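Local structure of thermostable monoacylglycerol lipase (Bacillus, 4LHE) at residues M1-Y5 and R54-H58. The protein probably hydrolyses monoacylglycerols to glycerol and free fatty acids, as a lipase of the alpha/beta hydrolase fold. Sequence-based numbering, arbitrary orientation.
Sequences MSEQY and RLKGH
E3 reaches from the N-terminal arm to R54 and G57, in the loop that follows strand 49-52 of the alpha/beta hydrolase sheet; L55 to H58 form a type II beta turn there. E3 CB points toward the turn, and with CG anti to the carbonyl carbon (chi1 -69°) the chain stays extended beyond CG; E3 CG stops 4.2 Å short of G57 N, and CD comes in at the edge of the R54 guanidinium, in its plane. The salt bridge is end-on, although the carboxylate and guanidinium planes are turned 47° apart. E3 OE1 offers its syn lone pair to R54 NH2 at 2.9 Å, while E3 OE2 takes R54 NH1 on its syn side at 3.0 Å. On its anti side E3 OE2 receives the almost straight bond from G57 N, 2.7 Å long; both its donors approach somewhat out of the carboxylate plane. Shortened to an alanine, E3 would lose its carboxylate, which would probably leave the R54 guanidinium without this salt bridge and the G57 N-H without this acceptor. M1 SD packs beside the bridge, 3.6 Å from R54 NH2 and near the guanidinium plane; the M1 and K56 side chains run antiparallel, K56 CE 3.6 Å from M1 CA. R54 NH1 also ties back to the turn, donating to H58 O at 2.9 Å.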
loop_
_atom_site.group_PDB
_atom_site.type_symbol
_atom_site.label_atom_id
_atom_site.label_comp_id
_atom_site.label_asym_id
_atom_site.label_seq_id
_atom_site.Cartn_x
_atom_site.Cartn_y
_atom_site.Cartn_z
ATOM N N MET A 1 0.630 20.178 -7.245
ATOM C CA MET A 1 -0.494 19.782 -6.399
ATOM C C MET A 1 -1.606 20.837 -6.370
ATOM O O MET A 1 -1.345 22.033 -6.178
ATOM C CB MET A 1 -0.013 19.484 -4.971
ATOM C CG MET A 1 1.476 19.121 -4.886
ATOM S SD MET A 1 1.923 18.051 -3.494
ATOM C CE MET A 1 1.222 16.459 -4.002
ATOM N N SER A 2 -2.847 20.391 -6.571
ATOM C CA SER A 2 -4.015 21.221 -6.283
ATOM C C SER A 2 -4.412 20.960 -4.823
ATOM O O SER A 2 -5.585 21.076 -4.443
ATOM C CB SER A 2 -5.172 20.910 -7.239
ATOM O OG SER A 2 -6.104 21.986 -7.289
ATOM N N GLU A 3 -3.411 20.590 -4.019
ATOM C CA GLU A 3 -3.578 20.423 -2.579
ATOM C C GLU A 3 -3.672 21.799 -1.913
ATOM O O GLU A 3 -2.801 22.662 -2.096
ATOM C CB GLU A 3 -2.429 19.590 -1.987
ATOM C CG GLU A 3 -2.446 18.119 -2.408
ATOM C CD GLU A 3 -1.329 17.309 -1.769
ATOM O OE1 GLU A 3 -0.420 17.919 -1.162
ATOM O OE2 GLU A 3 -1.355 16.063 -1.884
ATOM N N GLN A 4 -4.741 21.994 -1.147
ATOM C CA GLN A 4 -5.064 23.297 -0.572
ATOM C C GLN A 4 -4.595 23.382 0.882
ATOM O O GLN A 4 -4.537 24.471 1.467
ATOM C CB GLN A 4 -6.580 23.526 -0.664
ATOM C CG GLN A 4 -7.015 24.885 -1.224
ATOM C CD GLN A 4 -6.375 25.212 -2.562
ATOM O OE1 GLN A 4 -6.236 24.346 -3.432
ATOM N NE2 GLN A 4 -5.975 26.469 -2.731
ATOM N N TYR A 5 -4.244 22.230 1.454
ATOM C CA TYR A 5 -3.901 22.132 2.872
ATOM C C TYR A 5 -2.471 21.636 3.092
ATOM O O TYR A 5 -1.923 20.952 2.233
ATOM C CB TYR A 5 -4.897 21.202 3.576
ATOM C CG TYR A 5 -6.299 21.750 3.617
ATOM C CD1 TYR A 5 -7.198 21.491 2.591
ATOM C CD2 TYR A 5 -6.725 22.530 4.688
ATOM C CE1 TYR A 5 -8.492 21.999 2.627
ATOM C CE2 TYR A 5 -8.006 23.046 4.734
ATOM C CZ TYR A 5 -8.887 22.778 3.703
ATOM O OH TYR A 5 -10.165 23.286 3.758
ATOM N N ARG A 54 4.378 10.369 -0.304
ATOM C CA ARG A 54 3.084 10.701 0.280
ATOM C C ARG A 54 2.119 10.797 -0.893
ATOM O O ARG A 54 2.314 11.632 -1.782
ATOM C CB ARG A 54 3.180 12.058 1.001
ATOM C CG ARG A 54 1.861 12.591 1.582
ATOM C CD ARG A 54 2.069 13.941 2.312
ATOM N NE ARG A 54 2.447 15.029 1.405
ATOM C CZ ARG A 54 1.602 15.627 0.566
ATOM N NH1 ARG A 54 0.338 15.221 0.495
ATOM N NH2 ARG A 54 2.022 16.610 -0.223
ATOM N N LEU A 55 1.113 9.924 -0.945
ATOM C CA LEU A 55 0.195 9.935 -2.088
ATOM C C LEU A 55 -0.569 11.257 -2.141
ATOM O O LEU A 55 -1.012 11.758 -1.097
ATOM C CB LEU A 55 -0.802 8.773 -2.015
ATOM C CG LEU A 55 -0.212 7.370 -2.069
ATOM C CD1 LEU A 55 -1.298 6.326 -2.035
ATOM C CD2 LEU A 55 0.666 7.213 -3.290
ATOM N N LYS A 56 -0.732 11.818 -3.344
ATOM C CA LYS A 56 -1.510 13.053 -3.500
ATOM C C LYS A 56 -2.853 12.983 -2.764
ATOM O O LYS A 56 -3.583 11.989 -2.865
ATOM C CB LYS A 56 -1.741 13.406 -4.971
ATOM C CG LYS A 56 -2.242 14.842 -5.141
ATOM C CD LYS A 56 -2.366 15.253 -6.595
ATOM C CE LYS A 56 -2.467 16.771 -6.698
ATOM N NZ LYS A 56 -2.797 17.242 -8.076
ATOM N N GLY A 57 -3.158 14.029 -1.998
ATOM C CA GLY A 57 -4.439 14.115 -1.324
ATOM C C GLY A 57 -4.429 13.466 0.051
ATOM O O GLY A 57 -5.412 13.561 0.794
ATOM N N HIS A 58 -3.318 12.807 0.379
ATOM C CA HIS A 58 -3.168 12.104 1.646
ATOM C C HIS A 58 -2.263 12.876 2.605
ATOM O O HIS A 58 -1.348 13.601 2.178
ATOM C CB HIS A 58 -2.622 10.693 1.404
ATOM C CG HIS A 58 -3.569 9.815 0.655
ATOM N ND1 HIS A 58 -3.876 10.016 -0.670
ATOM C CD2 HIS A 58 -4.310 8.747 1.052
ATOM C CE1 HIS A 58 -4.745 9.103 -1.068
ATOM N NE2 HIS A 58 -5.021 8.319 -0.039
#